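Local coordinates for kelch domain-containing protein (Colletotrichum graminicola M1.001, PDB 5C86) that probably oxidises alcohols as a copper-dependent beta-propeller enzyme of the AA5 galactose oxidase and glyoxal oxidase family, captured here in its apo form, at residues K275-F280 / G296-W301; S250-H255 / L271-Y276; K290-G295 / L310-F315; T217-M222 / G241-T246. All coordinates share one frame; numbering follows the deposited sequence.

Contact 1 of 4, residues K275-F280 / G296-W301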
loop_
_atom_site.group_PDB
_atom_site.type_symbol
_atom_site.label_atom_id
_atom_site.label_comp_id
_atom_site.label_asym_id
_atom_site.label_seq_id
_atom_site.Cartn_x
_atom_site.Cartn_y
_atom_site.Cartn_z
ATOM N N LYS A 275 20.530 0.117 -7.452
ATOM C CA LYS A 275 21.367 -0.825 -8.132
ATOM C C LYS A 275 20.587 -1.713 -9.088
ATOM O O LYS A 275 21.134 -2.184 -10.089
ATOM C CB LYS A 275 22.034 -1.675 -7.139
ATOM C CG LYS A 275 23.025 -2.640 -7.704
ATOM C CD LYS A 275 23.714 -3.427 -6.571
ATOM C CE LYS A 275 24.957 -4.221 -7.002
ATOM N NZ LYS A 275 25.025 -4.509 -8.439
ATOM N N TYR A 276 19.304 -1.938 -8.837
ATOM C CA TYR A 276 18.534 -2.911 -9.609
ATOM C C TYR A 276 17.332 -2.270 -10.233
ATOM O O TYR A 276 16.459 -1.739 -9.502
ATOM C CB TYR A 276 18.150 -4.048 -8.685
ATOM C CG TYR A 276 19.308 -4.756 -8.060
ATOM C CD1 TYR A 276 20.175 -5.544 -8.848
ATOM C CD2 TYR A 276 19.560 -4.679 -6.684
ATOM C CE1 TYR A 276 21.253 -6.169 -8.272
ATOM C CE2 TYR A 276 20.620 -5.306 -6.128
ATOM C CZ TYR A 276 21.451 -6.057 -6.929
ATOM O OH TYR A 276 22.557 -6.688 -6.343
ATOM N N ASN A 277 17.234 -2.304 -11.544
ATOM C CA ASN A 277 16.026 -1.812 -12.245
ATOM C C ASN A 277 14.851 -2.773 -12.030
ATOM O O ASN A 277 15.027 -4.002 -11.998
ATOM C CB ASN A 277 16.258 -1.574 -13.692
ATOM C CG ASN A 277 16.833 -2.786 -14.436
ATOM O OD1 ASN A 277 17.695 -3.501 -13.940
ATOM N ND2 ASN A 277 16.332 -2.988 -15.659
ATOM N N ARG A 278 13.696 -2.212 -11.680
ATOM C CA ARG A 278 12.533 -3.029 -11.308
ATOM C C ARG A 278 11.251 -2.573 -11.902
ATOM O O ARG A 278 10.858 -1.381 -11.765
ATOM C CB ARG A 278 12.297 -2.992 -9.792
ATOM C CG ARG A 278 13.501 -3.470 -8.968
ATOM C CD ARG A 278 13.247 -3.275 -7.470
ATOM N NE ARG A 278 14.471 -3.287 -6.676
ATOM C CZ ARG A 278 15.045 -4.350 -6.134
ATOM N NH1 ARG A 278 14.488 -5.529 -6.239
ATOM N NH2 ARG A 278 16.180 -4.212 -5.463
ATOM N N GLY A 279 10.510 -3.513 -12.509
ATOM C CA GLY A 279 9.098 -3.383 -12.855
ATOM C C GLY A 279 8.333 -4.495 -12.154
ATOM O O GLY A 279 8.804 -5.646 -12.070
ATOM N N PHE A 280 7.203 -4.120 -11.578
ATOM C CA PHE A 280 6.368 -5.072 -10.780
ATOM C C PHE A 280 6.925 -5.346 -9.386
ATOM O O PHE A 280 6.484 -6.291 -8.713
ATOM C CB PHE A 280 6.026 -6.425 -11.498
ATOM C CG PHE A 280 5.548 -6.274 -12.917
ATOM C CD1 PHE A 280 4.528 -5.403 -13.280
ATOM C CD2 PHE A 280 6.179 -6.993 -13.945
ATOM C CE1 PHE A 280 4.146 -5.245 -14.605
ATOM C CE2 PHE A 280 5.768 -6.824 -15.274
ATOM C CZ PHE A 280 4.790 -5.915 -15.589
ATOM N N GLY A 296 10.358 -7.495 -8.468
ATOM C CA GLY A 296 10.388 -6.883 -9.791
ATOM C C GLY A 296 11.346 -7.581 -10.750
ATOM O O GLY A 296 12.186 -8.380 -10.351
ATOM N N MET A 297 11.203 -7.231 -12.005
ATOM C CA MET A 297 12.059 -7.771 -13.092
ATOM C C MET A 297 12.600 -6.694 -13.954
ATOM O O MET A 297 12.148 -5.536 -13.902
ATOM C CB MET A 297 11.212 -8.765 -13.910
ATOM C CG MET A 297 10.104 -8.129 -14.726
ATOM S SD MET A 297 8.736 -9.203 -15.227
ATOM C CE MET A 297 9.571 -10.437 -16.259
ATOM N N GLN A 298 13.550 -7.066 -14.812
ATOM C CA GLN A 298 14.169 -6.130 -15.729
ATOM C C GLN A 298 13.397 -5.938 -16.987
ATOM O O GLN A 298 12.823 -4.881 -17.234
ATOM C CB GLN A 298 15.605 -6.606 -16.049
ATOM C CG GLN A 298 16.432 -6.742 -14.795
ATOM C CD GLN A 298 17.837 -7.081 -15.153
ATOM O OE1 GLN A 298 18.103 -8.162 -15.586
ATOM N NE2 GLN A 298 18.712 -6.135 -15.019
ATOM N N LYS A 299 13.304 -6.956 -17.836
ATOM C CA LYS A 299 12.505 -6.824 -19.048
ATOM C C LYS A 299 11.064 -7.251 -18.778
ATOM O O LYS A 299 10.804 -8.429 -18.444
ATOM C CB LYS A 299 13.155 -7.640 -20.166
ATOM C CG LYS A 299 12.364 -7.738 -21.471
ATOM C CD LYS A 299 12.350 -6.432 -22.219
ATOM C CE LYS A 299 11.749 -6.582 -23.616
ATOM N NZ LYS A 299 12.706 -7.040 -24.659
ATOM N N MET A 300 10.134 -6.316 -18.874
ATOM C CA MET A 300 8.808 -6.559 -18.239
ATOM C C MET A 300 7.937 -7.425 -19.155
ATOM O O MET A 300 7.552 -6.966 -20.213
ATOM C CB MET A 300 8.158 -5.224 -17.909
ATOM C CG MET A 300 8.901 -4.521 -16.773
ATOM S SD MET A 300 8.419 -2.765 -16.651
ATOM C CE MET A 300 6.766 -2.951 -16.118
ATOM N N TRP A 301 7.525 -8.562 -18.578
ATOM C CA TRP A 301 6.537 -9.472 -19.165
ATOM C C TRP A 301 5.675 -10.051 -18.061
ATOM O O TRP A 301 6.157 -10.275 -16.928
ATOM C CB TRP A 301 7.187 -10.628 -19.899
ATOM C CG TRP A 301 8.009 -10.261 -21.098
ATOM C CD1 TRP A 301 9.311 -10.471 -21.205
ATOM C CD2 TRP A 301 7.600 -9.593 -22.317
ATOM N NE1 TRP A 301 9.752 -10.063 -22.432
ATOM C CE2 TRP A 301 8.726 -9.447 -23.091
ATOM C CE3 TRP A 301 6.380 -9.097 -22.808
ATOM C CZ2 TRP A 301 8.672 -8.833 -24.369
ATOM C CZ3 TRP A 301 6.341 -8.492 -24.070
ATOM C CH2 TRP A 301 7.501 -8.375 -24.807
#
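The carbonyl oxygen of Met-297 is held by two donors: the backbone N of Gly-279 reaches it at 3.0 Å, and Ser-250 OG, from the preceding blade, binds it as well. The return bond, from Met-297 N to Gly-279 O, makes this a single antiparallel bridge. It lies just beyond the paired strands 282-285 and 291-294, where one blade of the kelch-type beta-propeller opens into its loops. Gly-296, with positive phi, brings its CA within 3.0 Å of Gly-279 O, an approach its lack of a side chain permits. At one flank, Gln-298 NE2 donates to Asn-277 OD1 at 3.0 Å in an almost straight bond (174°). The donor sits on a lone pair of the Asn-277 carbonyl, although the two amide planes stand 65° apart; Asn-277 ND2 is taken up by Ser-250 O. At the other flank, two methionines meet the ring of Phe-280 differently. Met-300, bent at its last torsion (chi3 68°), lays CE over one face, 3.6 Å from CZ. Met-297 instead brings SD to the ring's edge, 3.6 Å from CD2, a Met-aromatic contact made in the ring plane. The Phe-280 side chain lies about 7 Å from that of His-423, a copper ligand in another structure of this protein. Met-297 SD also accepts a weak hydrogen bond from Trp-301 N at 3.6 Å.

Contact 2 of 4, residues S250-H255 / L271-Y276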
loop_
_atom_site.group_PDB
_atom_site.type_symbol
_atom_site.label_atom_id
_atom_site.label_comp_id
_atom_site.label_asym_id
_atom_site.label_seq_id
_atom_site.Cartn_x
_atom_site.Cartn_y
_atom_site.Cartn_z
ATOM N N SER A 250 12.596 -2.129 -17.428
ATOM C CA SER A 250 12.256 -1.221 -16.335
ATOM C C SER A 250 13.493 -0.364 -16.046
ATOM O O SER A 250 14.613 -0.612 -16.489
ATOM C CB SER A 250 11.885 -2.031 -15.129
ATOM O OG SER A 250 12.941 -2.864 -14.674
ATOM N N THR A 251 13.279 0.646 -15.235
ATOM C CA THR A 251 14.386 1.502 -14.774
ATOM C C THR A 251 14.704 1.341 -13.305
ATOM O O THR A 251 13.972 0.680 -12.554
ATOM C CB THR A 251 14.090 2.989 -14.981
ATOM O OG1 THR A 251 13.234 3.489 -13.931
ATOM C CG2 THR A 251 13.538 3.270 -16.310
ATOM N N SER A 252 15.808 1.975 -12.905
ATOM C CA SER A 252 16.218 2.062 -11.558
ATOM C C SER A 252 16.123 3.534 -11.122
ATOM O O SER A 252 16.795 3.929 -10.157
ATOM C CB SER A 252 17.635 1.487 -11.333
ATOM O OG SER A 252 18.558 2.101 -12.259
ATOM N N ASN A 253 15.315 4.326 -11.806
ATOM C CA ASN A 253 15.202 5.741 -11.478
ATOM C C ASN A 253 14.495 5.917 -10.145
ATOM O O ASN A 253 13.530 5.241 -9.808
ATOM C CB ASN A 253 14.443 6.519 -12.540
ATOM C CG ASN A 253 15.164 6.599 -13.872
ATOM O OD1 ASN A 253 16.346 6.309 -14.001
ATOM N ND2 ASN A 253 14.462 7.034 -14.834
ATOM N N ALA A 254 14.962 6.880 -9.358
ATOM C CA ALA A 254 14.550 7.103 -7.942
ATOM C C ALA A 254 14.331 8.641 -7.805
ATOM O O ALA A 254 15.220 9.425 -8.148
ATOM C CB ALA A 254 15.534 6.595 -7.015
ATOM N N HIS A 255 13.204 9.032 -7.256
ATOM C CA HIS A 255 12.839 10.455 -7.063
ATOM C C HIS A 255 12.173 10.639 -5.719
ATOM O O HIS A 255 11.557 9.701 -5.162
ATOM C CB HIS A 255 11.899 11.011 -8.108
ATOM C CG HIS A 255 12.470 11.034 -9.472
ATOM N ND1 HIS A 255 12.520 9.921 -10.304
ATOM C CD2 HIS A 255 13.088 12.041 -10.149
ATOM C CE1 HIS A 255 13.117 10.263 -11.448
ATOM N NE2 HIS A 255 13.469 11.542 -11.377
ATOM N N LEU A 271 17.405 11.232 -7.339
ATOM C CA LEU A 271 18.366 10.640 -6.525
ATOM C C LEU A 271 19.278 9.785 -7.441
ATOM O O LEU A 271 18.951 9.568 -8.637
ATOM C CB LEU A 271 17.714 9.652 -5.550
ATOM C CG LEU A 271 16.539 10.288 -4.736
ATOM C CD1 LEU A 271 15.489 9.290 -4.315
ATOM C CD2 LEU A 271 17.239 10.949 -3.571
ATOM N N ALA A 272 20.373 9.303 -6.888
ATOM C CA ALA A 272 21.193 8.313 -7.549
ATOM C C ALA A 272 20.281 7.108 -7.819
ATOM O O ALA A 272 19.413 6.765 -6.979
ATOM C CB ALA A 272 22.382 7.914 -6.723
ATOM N N ASN A 273 20.449 6.485 -8.970
ATOM C CA ASN A 273 19.650 5.303 -9.252
ATOM C C ASN A 273 19.914 4.207 -8.275
ATOM O O ASN A 273 21.019 4.049 -7.718
ATOM C CB ASN A 273 19.977 4.782 -10.643
ATOM C CG ASN A 273 19.283 5.565 -11.728
ATOM O OD1 ASN A 273 19.185 6.790 -11.704
ATOM N ND2 ASN A 273 18.680 4.825 -12.682
ATOM N N GLY A 274 18.939 3.318 -8.066
ATOM C CA GLY A 274 19.154 2.153 -7.289
ATOM C C GLY A 274 20.027 1.146 -8.118
ATOM O O GLY A 274 20.303 1.369 -9.284
ATOM N N LYS A 275 20.530 0.117 -7.452
ATOM C CA LYS A 275 21.367 -0.825 -8.132
ATOM C C LYS A 275 20.587 -1.713 -9.088
ATOM O O LYS A 275 21.134 -2.184 -10.089
ATOM C CB LYS A 275 22.034 -1.675 -7.139
ATOM C CG LYS A 275 23.025 -2.640 -7.704
ATOM C CD LYS A 275 23.714 -3.427 -6.571
ATOM C CE LYS A 275 24.957 -4.221 -7.002
ATOM N NZ LYS A 275 25.025 -4.509 -8.439
ATOM N N TYR A 276 19.304 -1.938 -8.837
ATOM C CA TYR A 276 18.534 -2.911 -9.609
ATOM C C TYR A 276 17.332 -2.270 -10.233
ATOM O O TYR A 276 16.459 -1.739 -9.502
ATOM C CB TYR A 276 18.150 -4.048 -8.685
ATOM C CG TYR A 276 19.308 -4.756 -8.060
ATOM C CD1 TYR A 276 20.175 -5.544 -8.848
ATOM C CD2 TYR A 276 19.560 -4.679 -6.684
ATOM C CE1 TYR A 276 21.253 -6.169 -8.272
ATOM C CE2 TYR A 276 20.620 -5.306 -6.128
ATOM C CZ TYR A 276 21.451 -6.057 -6.929
ATOM O OH TYR A 276 22.557 -6.688 -6.343
HETATM O O HOH W 1 17.323 8.327 -10.390
#
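From Ser-252 to His-255 the chain runs nearly antiparallel to Leu-271 to Tyr-276, their directions 156° apart, yet only two direct backbone hydrogen bonds join them. Leu-271 N donates to Ala-254 O at 2.9 Å, and further along Gly-274 N donates to Ser-252 O at 3.1 Å. Between these rungs a water molecule accepts from Ala-254 N at 3.0 Å and lies within bonding distance of Leu-271 O and Asn-273 OD1, so that it spans the two backbones between the direct bonds. The setting is one blade of the beta-propeller: 250-255 leads into strand 254-258, while 271-276 leaves the blade's outermost strand, 267-270, for the next blade. Asn-273 does most of the side-chain work. Its ND2 donates twice, to Ser-252 OG at 2.8 Å, with OG close to the amide plane of Asn-273, and to Asn-253 OD1 at 3.1 Å, where the donor meets a carbonyl lone pair. The two asparagine side chains lie side by side with amide planes 81° apart, and Asn-253 ND2 turns to Asp-218 OD1 outside the pair. Ser-252 OG is brought within range by chi1 of 53°, which sets it between the backbone N and the carbonyl carbon. Just before it, Thr-251 OG1 accepts from Asn-253 N, forming an ST turn. Leu-271 CD1 makes an apolar contact with Ala-254 CB at 3.8 Å and also approaches the backbone at His-255 N, 3.7 Å away.

Contact 3 of 4, residues K290-G295 / L310-F315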
loop_
_atom_site.group_PDB
_atom_site.type_symbol
_atom_site.label_atom_id
_atom_site.label_comp_id
_atom_site.label_asym_id
_atom_site.label_seq_id
_atom_site.Cartn_x
_atom_site.Cartn_y
_atom_site.Cartn_z
ATOM N N LYS A 290 12.419 4.438 6.687
ATOM C CA LYS A 290 13.076 3.817 5.556
ATOM C C LYS A 290 12.073 3.078 4.690
ATOM O O LYS A 290 10.912 2.847 5.097
ATOM C CB LYS A 290 14.244 2.891 5.973
ATOM C CG LYS A 290 15.376 3.660 6.673
ATOM C CD LYS A 290 16.601 2.669 6.901
ATOM C CE LYS A 290 17.642 3.158 7.904
ATOM N NZ LYS A 290 17.162 2.773 9.274
ATOM N N ILE A 291 12.512 2.742 3.484
ATOM C CA ILE A 291 11.634 2.098 2.496
ATOM C C ILE A 291 12.292 0.846 1.927
ATOM O O ILE A 291 13.447 0.867 1.558
ATOM C CB ILE A 291 11.279 3.023 1.365
ATOM C CG1 ILE A 291 10.594 4.290 1.926
ATOM C CG2 ILE A 291 10.388 2.364 0.331
ATOM C CD1 ILE A 291 10.495 5.446 0.955
ATOM N N TRP A 292 11.591 -0.260 1.926
ATOM C CA TRP A 292 12.165 -1.518 1.342
ATOM C C TRP A 292 11.524 -1.748 -0.010
ATOM O O TRP A 292 10.280 -1.658 -0.107
ATOM C CB TRP A 292 11.829 -2.606 2.247
ATOM C CG TRP A 292 12.512 -3.932 1.982
ATOM C CD1 TRP A 292 13.823 -4.144 1.968
ATOM C CD2 TRP A 292 11.859 -5.191 1.837
ATOM N NE1 TRP A 292 14.074 -5.508 1.847
ATOM C CE2 TRP A 292 12.890 -6.155 1.753
ATOM C CE3 TRP A 292 10.541 -5.609 1.806
ATOM C CZ2 TRP A 292 12.600 -7.509 1.686
ATOM C CZ3 TRP A 292 10.276 -6.990 1.769
ATOM C CH2 TRP A 292 11.323 -7.882 1.720
ATOM N N VAL A 293 12.353 -2.010 -1.001
ATOM C CA VAL A 293 11.938 -2.226 -2.385
ATOM C C VAL A 293 12.274 -3.652 -2.711
ATOM O O VAL A 293 13.468 -3.983 -2.740
ATOM C CB VAL A 293 12.570 -1.252 -3.370
ATOM C CG1 VAL A 293 11.952 -1.441 -4.706
ATOM C CG2 VAL A 293 12.324 0.208 -2.890
ATOM N N VAL A 294 11.254 -4.461 -2.973
ATOM C CA VAL A 294 11.472 -5.902 -3.126
ATOM C C VAL A 294 10.878 -6.422 -4.452
ATOM O O VAL A 294 9.778 -6.025 -4.885
ATOM C CB VAL A 294 10.834 -6.689 -1.970
ATOM C CG1 VAL A 294 9.398 -6.335 -1.679
ATOM C CG2 VAL A 294 11.027 -8.216 -2.104
ATOM N N GLY A 295 11.660 -7.299 -5.093
ATOM C CA GLY A 295 11.175 -8.002 -6.284
ATOM C C GLY A 295 11.266 -7.174 -7.531
ATOM O O GLY A 295 12.072 -6.245 -7.668
ATOM N N LEU A 310 16.318 -10.529 -7.544
ATOM C CA LEU A 310 16.205 -11.343 -6.350
ATOM C C LEU A 310 16.836 -10.717 -5.093
ATOM O O LEU A 310 16.713 -11.256 -4.024
ATOM C CB LEU A 310 16.886 -12.711 -6.588
ATOM C CG LEU A 310 16.180 -13.486 -7.686
ATOM C CD1 LEU A 310 16.940 -14.882 -7.827
ATOM C CD2 LEU A 310 14.728 -13.747 -7.376
ATOM N N THR A 311 17.507 -9.587 -5.249
ATOM C CA THR A 311 18.101 -8.849 -4.156
ATOM C C THR A 311 17.277 -7.529 -3.920
ATOM O O THR A 311 17.361 -6.611 -4.766
ATOM C CB THR A 311 19.534 -8.477 -4.444
ATOM O OG1 THR A 311 20.276 -9.716 -4.602
ATOM C CG2 THR A 311 20.121 -7.786 -3.300
ATOM N N PRO A 312 16.587 -7.463 -2.767
ATOM C CA PRO A 312 15.814 -6.226 -2.439
ATOM C C PRO A 312 16.788 -5.164 -2.068
ATOM O O PRO A 312 17.977 -5.435 -1.791
ATOM C CB PRO A 312 14.984 -6.630 -1.263
ATOM C CG PRO A 312 14.903 -8.183 -1.244
ATOM C CD PRO A 312 16.255 -8.539 -1.836
ATOM N N GLU A 313 16.302 -3.913 -1.981
ATOM C CA GLU A 313 17.056 -2.776 -1.515
ATOM C C GLU A 313 16.341 -2.047 -0.433
ATOM O O GLU A 313 15.150 -1.913 -0.449
ATOM C CB GLU A 313 17.420 -1.858 -2.680
ATOM C CG GLU A 313 18.532 -2.468 -3.581
ATOM C CD GLU A 313 18.743 -1.629 -4.845
ATOM O OE1 GLU A 313 17.907 -1.732 -5.830
ATOM O OE2 GLU A 313 19.696 -0.755 -4.850
ATOM N N LEU A 314 17.116 -1.595 0.539
ATOM C CA LEU A 314 16.674 -0.754 1.651
ATOM C C LEU A 314 17.044 0.675 1.316
ATOM O O LEU A 314 18.205 0.981 1.081
ATOM C CB LEU A 314 17.338 -1.219 2.944
ATOM C CG LEU A 314 16.905 -0.485 4.177
ATOM C CD1 LEU A 314 15.428 -0.526 4.456
ATOM C CD2 LEU A 314 17.692 -1.122 5.347
ATOM N N PHE A 315 16.044 1.561 1.209
ATOM C CA PHE A 315 16.304 2.952 0.842
ATOM C C PHE A 315 16.117 3.843 2.076
ATOM O O PHE A 315 15.160 3.711 2.804
ATOM C CB PHE A 315 15.322 3.405 -0.222
ATOM C CG PHE A 315 15.420 4.864 -0.595
ATOM C CD1 PHE A 315 16.483 5.332 -1.331
ATOM C CD2 PHE A 315 14.464 5.771 -0.168
ATOM C CE1 PHE A 315 16.522 6.653 -1.696
ATOM C CE2 PHE A 315 14.514 7.102 -0.505
ATOM C CZ PHE A 315 15.580 7.542 -1.263
#
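Trp-292 lays its indole alongside Pro-312 where strands 291-294 and 313-316 pair antiparallel in the middle of a beta-propeller blade. From CB, CG is set anti to the backbone N (chi1 -170°). The Trp-292 and Pro-312 side chains lie side by side and head the same way. CD1 comes first, 3.5 Å from Glu-313 O. NE1 follows, 3.4 Å from Pro-312 CB, while its hydrogen bond goes to Thr-325 OG1. CE2 also touches Pro-312 CB, at 3.7 Å, and CZ2 reaches Pro-312 CG at 3.8 Å. Val-294 CB covers one ring face, offset toward the rim, and Trp-368 of strand 364-369 stacks on the indole, tying this blade to its neighbour. Four backbone hydrogen bonds hold the two strands; the shortest, Phe-315 N to Ile-291 O, spans 2.7 Å and is nearly straight at 174°. Leu-314, on the same face as Trp-292, reaches Lys-290 CB with CD1 at 3.9 Å. The opposite face carries Ile-291, Val-293, Glu-313 and Phe-315. There the Glu-313 carboxylate accepts from Lys-275 N and forms a salt bridge with Arg-278, while Ile-291 CD1 meets the edge of the Phe-315 ring, 4.1 Å from CD2.

Contact 4 of 4, residues T217-M222 / G241-T246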
loop_
_atom_site.group_PDB
_atom_site.type_symbol
_atom_site.label_atom_id
_atom_site.label_comp_id
_atom_site.label_asym_id
_atom_site.label_seq_id
_atom_site.Cartn_x
_atom_site.Cartn_y
_atom_site.Cartn_z
ATOM N N THR A 217 12.854 14.625 -15.018
ATOM C CA THR A 217 13.116 14.127 -16.350
ATOM C C THR A 217 12.784 12.645 -16.465
ATOM O O THR A 217 13.230 11.982 -17.360
ATOM C CB THR A 217 14.616 14.257 -16.704
ATOM O OG1 THR A 217 15.398 13.575 -15.687
ATOM C CG2 THR A 217 14.920 15.742 -16.790
ATOM N N ASP A 218 11.987 12.107 -15.537
ATOM C CA ASP A 218 11.599 10.673 -15.652
ATOM C C ASP A 218 10.748 10.423 -16.870
ATOM O O ASP A 218 10.059 11.337 -17.444
ATOM C CB ASP A 218 10.819 10.263 -14.380
ATOM C CG ASP A 218 10.840 8.764 -14.092
ATOM O OD1 ASP A 218 11.706 8.045 -14.651
ATOM O OD2 ASP A 218 9.966 8.321 -13.248
ATOM N N GLU A 219 10.812 9.184 -17.305
ATOM C CA GLU A 219 9.923 8.673 -18.347
ATOM C C GLU A 219 8.644 8.078 -17.709
ATOM O O GLU A 219 8.559 7.869 -16.510
ATOM C CB GLU A 219 10.620 7.610 -19.225
ATOM C CG GLU A 219 11.864 8.030 -20.036
ATOM C CD GLU A 219 11.671 9.292 -20.855
ATOM O OE1 GLU A 219 10.549 9.584 -21.363
ATOM O OE2 GLU A 219 12.668 10.025 -20.985
ATOM N N ASP A 220 7.673 7.766 -18.525
ATOM C CA ASP A 220 6.518 7.021 -18.074
ATOM C C ASP A 220 7.007 5.697 -17.402
ATOM O O ASP A 220 7.993 5.060 -17.834
ATOM C CB ASP A 220 5.682 6.620 -19.249
ATOM C CG ASP A 220 4.936 7.791 -19.877
ATOM O OD1 ASP A 220 4.803 8.889 -19.294
ATOM O OD2 ASP A 220 4.354 7.561 -20.971
ATOM N N SER A 221 6.329 5.323 -16.279
ATOM C CA SER A 221 6.901 4.333 -15.362
ATOM C C SER A 221 5.791 3.428 -14.836
ATOM O O SER A 221 5.604 3.260 -13.633
ATOM C CB SER A 221 7.527 5.081 -14.173
ATOM O OG SER A 221 8.695 5.789 -14.541
ATOM N N MET A 222 5.170 2.681 -15.744
ATOM C CA MET A 222 4.101 1.789 -15.379
ATOM C C MET A 222 4.643 0.707 -14.461
ATOM O O MET A 222 5.696 0.151 -14.749
ATOM C CB MET A 222 3.515 1.144 -16.613
ATOM C CG MET A 222 2.362 0.160 -16.333
ATOM S SD MET A 222 0.943 0.824 -15.441
ATOM C CE MET A 222 0.228 1.916 -16.643
ATOM N N GLY A 241 9.779 1.142 -12.717
ATOM C CA GLY A 241 8.727 1.098 -13.721
ATOM C C GLY A 241 9.244 1.119 -15.164
ATOM O O GLY A 241 10.430 1.265 -15.447
ATOM N N GLY A 242 8.320 1.037 -16.082
ATOM C CA GLY A 242 8.663 0.958 -17.507
ATOM C C GLY A 242 7.825 1.858 -18.383
ATOM O O GLY A 242 6.681 2.210 -18.072
ATOM N N LYS A 243 8.326 2.156 -19.603
ATOM C CA LYS A 243 7.585 3.030 -20.539
ATOM C C LYS A 243 6.325 2.432 -21.107
ATOM O O LYS A 243 5.497 3.126 -21.650
ATOM C CB LYS A 243 8.494 3.461 -21.692
ATOM C CG LYS A 243 9.576 4.404 -21.360
ATOM C CD LYS A 243 10.373 4.761 -22.648
ATOM C CE LYS A 243 11.445 3.744 -22.935
ATOM N NZ LYS A 243 12.048 4.074 -24.264
ATOM N N GLY A 244 6.113 1.142 -20.882
ATOM C CA GLY A 244 4.887 0.462 -21.135
ATOM C C GLY A 244 4.645 -0.622 -20.128
ATOM O O GLY A 244 5.567 -1.017 -19.434
ATOM N N TYR A 245 3.437 -1.132 -20.128
ATOM C CA TYR A 245 3.075 -2.243 -19.211
ATOM C C TYR A 245 3.986 -3.436 -19.386
ATOM O O TYR A 245 4.397 -4.096 -18.427
ATOM C CB TYR A 245 1.596 -2.606 -19.375
ATOM C CG TYR A 245 0.920 -3.196 -18.171
ATOM C CD1 TYR A 245 1.149 -4.509 -17.739
ATOM C CD2 TYR A 245 0.049 -2.456 -17.447
ATOM C CE1 TYR A 245 0.539 -4.978 -16.573
ATOM C CE2 TYR A 245 -0.585 -2.904 -16.335
ATOM C CZ TYR A 245 -0.345 -4.164 -15.864
ATOM O OH TYR A 245 -0.945 -4.662 -14.746
ATOM N N THR A 246 4.318 -3.735 -20.650
ATOM C CA THR A 246 5.239 -4.800 -20.985
ATOM C C THR A 246 6.082 -4.360 -22.142
ATOM O O THR A 246 5.809 -3.362 -22.839
ATOM C CB THR A 246 4.525 -6.112 -21.417
ATOM O OG1 THR A 246 3.771 -5.863 -22.609
ATOM C CG2 THR A 246 3.635 -6.641 -20.345
HETATM O O HOH W 2 4.924 5.438 -22.437
#
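Met-222 extends CG anti to its backbone N (chi1 180°) and then folds at chi2 (57°), which places SD beside the ring of Tyr-245; the tyrosine in turn has its CG roughly anti to its own N (chi1 -152°). The methionine CG approaches Tyr-245 CD2 to 3.7 Å, and SD lies 4.8 Å from the ring centroid at an oblique angle, a Met-aromatic contact. In the backbone, Met-222 N donates to Gly-242 O at 2.8 Å and Gly-242 N returns the bond to Met-222 O at 3.1 Å. This single antiparallel bridge joins the loop before strand 225-230 to the loop after strand 235-239, at one end of a beta-propeller blade. Gly-241 has a positive phi, and Gly-241 CA lies 3.3 Å from Met-222 O. Two residues before Met-222, Asp-220 O faces another acceptor, Gly-242 O. Lys-243 CA makes a CA-H...O contact with Asp-220 O at 3.4 Å. A water links Asp-220 OD2 to Lys-243 O. The position of Tyr-245 matters for the copper site: its side chain comes within about 3 Å of that of Tyr-120 and about 4 Å of that of His-423, both copper ligands in another structure of this protein. Its OH is hydrogen-bonded to Tyr-334 OH and His-178 NE2. Met-222 thus packs obliquely against a ring whose place is consistent with the second shell of the copper site. The buried Asp-220 carboxylate is served by Lys-196 N and Gln-170 N as well as the water, a set of donors consistent with an ionised group.

How the contacts relate
From the N terminus, contact 4 comes first, closing a loop around strands 225-230 and 235-239. Contact 2 follows in series and runs from the start of strand 254-258 to just after strand 267-270 of the same blade. Contact 1 opens on Lys-275 and Tyr-276, where contact 2 ends, and brackets the first two strands of the next blade. Contact 3 begins inside that loop, ends beyond it, and closes the long loop between strands 291-294 and 313-316, so contacts 1 and 3 cross; none nests. Gly-241 N to Arg-278 O joins the two blades, while Gly-241 O to Thr-251 N stays within the first. Within the second, Arg-278 NH2 to Thr-311 O ties 275-280 to 310-315.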